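Local coordinates for methyltransferase (Pectobacterium atrosepticum SCRI1043, PDB 2P7I) that transfers a methyl group from S-adenosylmethionine to an acceptor, as a SAM-dependent methyltransferase of the type 12 family, at the interface of chains A and B and the interface of chains A and C. Coordinates in Å, arbitrary orientation; residue numbers count along the deposited sequence, not the author numbering. Chains: chain A/B/C, Hypothetical protein.

Contact 1: the interface of chains A and B. Residues chain A 204, 212, 217-218, 222; chain B 203-204, 208, 212.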
# COMPACT_ATOMS: atom_id res chain seq x y z
N LEU A 204 8.39 1.24 -14.42
CA LEU A 204 9.57 1.32 -15.26
C LEU A 204 10.07 2.75 -15.33
O LEU A 204 9.30 3.69 -15.17
CB LEU A 204 9.22 0.83 -16.66
CG LEU A 204 8.57 -0.56 -16.68
CD1 LEU A 204 7.68 -0.71 -17.91
CD2 LEU A 204 9.64 -1.66 -16.62
N ILE A 212 10.54 0.65 -24.48
CA ILE A 212 9.41 -0.28 -24.63
C ILE A 212 8.28 0.32 -25.48
O ILE A 212 7.57 -0.42 -26.17
CB ILE A 212 8.84 -0.75 -23.26
CG1 ILE A 212 8.10 -2.09 -23.41
CG2 ILE A 212 7.92 0.32 -22.68
CD1 ILE A 212 7.91 -2.87 -22.09
N ILE A 217 5.11 -4.20 -27.05
CA ILE A 217 5.00 -5.07 -25.86
C ILE A 217 3.88 -4.54 -24.95
O ILE A 217 3.14 -5.32 -24.37
CB ILE A 217 6.38 -5.20 -25.09
CG1 ILE A 217 7.45 -5.84 -26.01
CG2 ILE A 217 6.24 -6.05 -23.82
CD1 ILE A 217 8.89 -5.81 -25.44
N LEU A 218 3.75 -3.22 -24.87
CA LEU A 218 2.69 -2.58 -24.08
C LEU A 218 1.69 -1.79 -24.98
O LEU A 218 2.11 -1.01 -25.85
CB LEU A 218 3.32 -1.64 -23.05
CG LEU A 218 4.36 -2.22 -22.06
CD1 LEU A 218 4.80 -1.17 -21.05
CD2 LEU A 218 3.84 -3.44 -21.31
N TYR A 222 -3.00 -1.04 -21.77
CA TYR A 222 -2.08 -1.22 -20.63
C TYR A 222 -1.85 0.12 -19.95
O TYR A 222 -1.91 0.21 -18.72
CB TYR A 222 -0.74 -1.93 -21.00
CG TYR A 222 0.26 -2.05 -19.81
CD1 TYR A 222 0.18 -3.10 -18.90
CD2 TYR A 222 1.28 -1.15 -19.64
CE1 TYR A 222 1.10 -3.22 -17.82
CE2 TYR A 222 2.18 -1.24 -18.56
CZ TYR A 222 2.09 -2.29 -17.65
OH TYR A 222 3.00 -2.38 -16.59
N ALA B 203 4.96 -5.83 -12.23
CA ALA B 203 4.08 -4.87 -12.90
C ALA B 203 3.79 -5.23 -14.35
O ALA B 203 2.92 -4.62 -14.97
CB ALA B 203 4.64 -3.45 -12.78
N LEU B 204 4.46 -6.27 -14.85
CA LEU B 204 4.25 -6.73 -16.21
C LEU B 204 3.77 -8.17 -16.21
O LEU B 204 4.08 -8.92 -15.30
CB LEU B 204 5.56 -6.61 -16.99
CG LEU B 204 6.18 -5.21 -16.93
CD1 LEU B 204 7.70 -5.31 -17.11
CD2 LEU B 204 5.54 -4.29 -17.97
N GLN B 208 4.73 -10.33 -21.35
CA GLN B 208 5.53 -9.11 -21.50
C GLN B 208 6.96 -9.29 -20.99
O GLN B 208 7.90 -8.76 -21.58
CB GLN B 208 4.88 -7.93 -20.77
CG GLN B 208 3.49 -7.55 -21.29
CD GLN B 208 2.81 -6.51 -20.39
OE1 GLN B 208 2.85 -6.61 -19.16
NE2 GLN B 208 2.17 -5.52 -21.00
N ILE B 212 10.29 -8.80 -22.97
CA ILE B 212 11.28 -7.82 -22.51
C ILE B 212 12.59 -8.49 -22.07
O ILE B 212 13.67 -7.90 -22.20
CB ILE B 212 10.75 -6.92 -21.37
CG1 ILE B 212 11.53 -5.59 -21.31
CG2 ILE B 212 10.83 -7.66 -20.03
CD1 ILE B 212 10.80 -4.46 -20.55
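A:Tyr222 meets B:Leu204 and B:Gln208 with its ring standing nearly upright to the glutamine amide, the two planes 78° apart. CG of the tyrosine lies anti to the backbone N (chi1 177°), which carries the ring out from helix 220-230 toward chain B. There the phenol OH of A:Tyr222 donates a hydrogen bond of 2.8 Å to the main-chain O of B:Ala203. The donor sits above the carbonyl plane, 47° out of it, while the oxygen itself lies at the edge of the ring. A tyrosine suits this place because its flat body packs against aliphatic groups and its hydroxyl satisfies a backbone acceptor. CD2 of B:Leu204 comes to 4.0 Å from CZ of A:Tyr222 and also meets CD2 of A:Leu218 at 3.8 Å. B:Gln208, extended beyond CG, crosses A:Leu218 at about a right angle and lays its CB against CG2 of A:Ile217 at 3.8 Å; its long methylene stem gives it an apolar flank. Close to the two-fold axis A:Ile212 and B:Ile212 also cross steeply, touching through their CD1 methyls at 3.6 Å. Branched aliphatic chains thus form an apolar seam, edged by the tyrosine bond, that joins chains A and B in the deposited assembly and may support a dimer.

Contact 2: the interface of chains A and C. Residues chain A 180-181, 184, 188; chain C 153, 159-160.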
# COMPACT_ATOMS: atom_id res chain seq x y z
N ASP A 180 3.73 13.62 1.56
CA ASP A 180 3.94 14.22 2.84
C ASP A 180 4.55 15.62 2.73
O ASP A 180 4.00 16.58 3.28
CB ASP A 180 4.67 13.27 3.83
CG ASP A 180 6.16 13.02 3.49
OD1 ASP A 180 6.56 12.82 2.33
OD2 ASP A 180 6.95 12.99 4.46
N THR A 181 5.62 15.75 1.97
CA THR A 181 6.29 17.02 1.83
C THR A 181 5.53 18.02 0.97
O THR A 181 5.58 19.22 1.17
CB THR A 181 7.72 16.74 1.30
OG1 THR A 181 7.68 15.90 0.13
CG2 THR A 181 8.57 16.04 2.37
N ARG A 184 2.71 19.33 3.08
CA ARG A 184 3.33 20.23 4.04
C ARG A 184 3.54 21.63 3.45
O ARG A 184 3.18 22.65 4.05
CB ARG A 184 4.70 19.68 4.51
CG ARG A 184 5.45 20.56 5.48
CD ARG A 184 6.93 20.20 5.54
NE ARG A 184 7.54 20.46 4.26
CZ ARG A 184 8.65 19.89 3.79
NH1 ARG A 184 9.35 19.01 4.49
NH2 ARG A 184 9.09 20.23 2.62
N ARG A 188 1.67 25.08 4.47
CA ARG A 188 2.43 26.20 4.99
C ARG A 188 2.11 27.46 4.23
O ARG A 188 2.18 28.55 4.80
CB ARG A 188 3.96 25.96 4.95
CG ARG A 188 4.42 24.95 5.93
CD ARG A 188 5.92 24.57 5.81
NE ARG A 188 6.33 23.81 7.01
CZ ARG A 188 7.57 23.40 7.27
NH1 ARG A 188 8.55 23.62 6.39
NH2 ARG A 188 7.83 22.76 8.41
N VAL C 153 1.30 13.95 10.88
CA VAL C 153 1.80 14.82 9.81
C VAL C 153 0.61 15.54 9.12
O VAL C 153 0.63 16.77 8.92
CB VAL C 153 2.69 14.04 8.81
CG1 VAL C 153 2.90 14.82 7.53
CG2 VAL C 153 4.01 13.66 9.43
N SER C 159 6.02 17.92 10.77
CA SER C 159 6.05 18.60 9.48
C SER C 159 5.97 17.64 8.32
O SER C 159 5.27 17.90 7.34
CB SER C 159 7.30 19.46 9.31
OG SER C 159 8.45 18.65 9.26
N HIS C 160 6.71 16.53 8.40
CA HIS C 160 6.72 15.52 7.34
C HIS C 160 7.21 14.19 7.95
O HIS C 160 7.68 14.17 9.07
CB HIS C 160 7.57 15.95 6.11
CG HIS C 160 9.01 16.18 6.42
ND1 HIS C 160 9.46 17.30 7.09
CD2 HIS C 160 10.11 15.43 6.17
CE1 HIS C 160 10.76 17.21 7.27
NE2 HIS C 160 11.19 16.10 6.69
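A:Arg184 lies along C:Ser159 and C:His160. CB of A:Arg184 starts 3.4 Å from the main-chain O of C:Ser159. CG, anti to the backbone N (chi1 178°), passes the same oxygen, and CD of A:Arg184 stays beside it while also approaching CB of C:Ser159 at 3.9 Å. A bend at chi3 (65°) then turns the guanidinium toward the histidine. The terminal NH1 of A:Arg184 comes to rest over a face of the imidazole, 3.5 Å from the ring centroid of C:His160, in a cation-pi contact displaced toward ND1. The guanidinium stands almost perpendicular to the ring, at 86°, and presents an edge to it. NH1 of A:Arg184 is 3.1 Å from ND1 of C:His160, but it approaches from above the ring, so the pair is better read as part of the cation-pi contact than as a straight hydrogen bond. The hydroxyl OG of C:Ser159 forms a hydrogen bond of 2.8 Å with ND1 of C:His160, which helps fix the ring's rotation. On the same side of the ring as NH1, CG2 of A:Thr181 packs on CB of C:His160 at 3.9 Å. CD of A:Arg184 lies over the centre of the A:Arg188 guanidinium face, and NH2 of A:Arg188 comes to 3.5 Å from CB of C:Ser159. An arginine suits this site by joining a long apolar stem to a flat cation. Helix 179-188 of chain A is thereby fastened to a loop of chain C, in an interface that may or may not persist in solution.

Contact 3: the interface of chains A and B. Residues chain A 229, 232-233, 236; chain B 150, 235-236.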
# COMPACT_ATOMS: atom_id res chain seq x y z
N LEU A 229 -5.21 2.01 -12.13
CA LEU A 229 -4.66 1.41 -10.91
C LEU A 229 -3.94 2.43 -10.04
O LEU A 229 -4.00 2.38 -8.82
CB LEU A 229 -3.77 0.21 -11.24
CG LEU A 229 -3.34 -0.60 -9.99
CD1 LEU A 229 -4.59 -1.36 -9.45
CD2 LEU A 229 -2.19 -1.54 -10.31
N GLN A 232 -5.61 4.11 -7.19
CA GLN A 232 -5.84 3.27 -5.98
C GLN A 232 -4.58 3.19 -5.12
O GLN A 232 -4.66 2.77 -3.94
CB GLN A 232 -6.28 1.87 -6.42
CG GLN A 232 -7.56 1.93 -7.23
CD GLN A 232 -8.16 0.58 -7.58
OE1 GLN A 232 -7.68 -0.51 -7.15
NE2 GLN A 232 -9.25 0.64 -8.33
N TYR A 233 -3.44 3.59 -5.72
CA TYR A 233 -2.16 3.69 -4.99
C TYR A 233 -1.43 5.00 -5.24
O TYR A 233 -0.34 5.01 -5.82
CB TYR A 233 -1.22 2.50 -5.34
CG TYR A 233 -1.81 1.18 -4.98
CD1 TYR A 233 -1.72 0.64 -3.70
CD2 TYR A 233 -2.52 0.45 -5.95
CE1 TYR A 233 -2.32 -0.57 -3.39
CE2 TYR A 233 -3.10 -0.77 -5.66
CZ TYR A 233 -3.02 -1.27 -4.36
OH TYR A 233 -3.62 -2.49 -4.13
N LEU A 236 2.37 5.45 -4.92
CA LEU A 236 3.25 4.70 -5.82
C LEU A 236 3.27 5.22 -7.26
O LEU A 236 3.90 4.64 -8.13
CB LEU A 236 2.78 3.24 -5.77
CG LEU A 236 2.91 2.44 -4.48
CD1 LEU A 236 2.60 1.00 -4.72
CD2 LEU A 236 4.33 2.63 -3.89
N GLN B 150 -3.78 -6.91 -11.39
CA GLN B 150 -4.71 -5.81 -11.17
C GLN B 150 -4.86 -4.94 -12.42
O GLN B 150 -5.95 -4.46 -12.72
CB GLN B 150 -4.31 -5.00 -9.94
CG GLN B 150 -4.32 -5.82 -8.68
CD GLN B 150 -4.47 -4.92 -7.47
OE1 GLN B 150 -5.38 -4.10 -7.43
NE2 GLN B 150 -3.60 -5.06 -6.51
N ASP B 235 1.41 -7.63 -0.68
CA ASP B 235 0.10 -7.77 -1.35
C ASP B 235 0.17 -7.51 -2.84
O ASP B 235 -0.71 -7.93 -3.59
CB ASP B 235 -0.92 -6.82 -0.71
CG ASP B 235 -2.35 -7.11 -1.16
OD1 ASP B 235 -2.83 -8.27 -1.07
OD2 ASP B 235 -3.01 -6.15 -1.62
N LEU B 236 1.24 -6.87 -3.30
CA LEU B 236 1.38 -6.51 -4.71
C LEU B 236 2.33 -7.42 -5.51
O LEU B 236 2.60 -7.19 -6.68
CB LEU B 236 1.84 -5.05 -4.76
CG LEU B 236 0.92 -3.94 -4.25
CD1 LEU B 236 1.49 -2.60 -4.59
CD2 LEU B 236 -0.49 -4.13 -4.85
O HOH W 1 -2.38 -3.61 -1.85
O HOH W 2 -6.10 -2.35 -5.47
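A:Tyr233, B:Gln150 and B:Leu236 meet where two SAM-dependent methyltransferase subunits of the type 12 family face each other. The tyrosine side chain runs antiparallel alongside B:Leu236, and CD2 of B:Leu236 rests 3.8 Å from CZ of A:Tyr233. A leucine suits this position because one branch can pack on the aromatic group while the other turns elsewhere. That second branch, CD1 of B:Leu236, reaches tip to tip toward CD1 of A:Leu236, 3.8 Å away, so the equivalent leucines of the two chains touch one another. B:Gln150 arrives from helix 147-154 and crosses the tyrosine at about a right angle, with its amide plane 74° from the ring. Its CG lies anti to the carbonyl carbon (chi1 -61°), and the chain extends from there to bring the amide alongside the phenol oxygen. NE2 of B:Gln150 donates a weak hydrogen bond to OH of A:Tyr233 at 3.5 Å, and a hydroxyl suits this hub because it can both donate and accept. CB of B:Gln150 meanwhile packs on CD1 of A:Leu229 at 3.7 Å, its aliphatic part matching the apolar branch. Two waters extend the polar side. Water 2 lies 2.8 Å from OH of A:Tyr233 and 2.7 Å from OE1 of B:Gln150, and it also bonds to OE1 of A:Gln232. Water 1 links the same phenol oxygen to the carboxylate OD2 of B:Asp235, 2.6 Å from the water.

Contacts 1 and 3 belong to the same A-B interface, with centres of their C-alpha atoms about 16 Å apart. Helix 220-230 runs between them, supplying a tyrosine near its start to contact 1 and a leucine near its end to contact 3. Contact 2 joins chain A to chain C, its C-alpha centre about 34 Å from that of contact 1 and about 23 Å from that of contact 3. Helix 147-154 serves both interfaces, through different residues in contacts 2 and 3. Each interface is two-fold symmetric, so one subunit can hold two neighbours at once, consistent with the four copies in the deposited assembly; the structure alone does not establish the solution state.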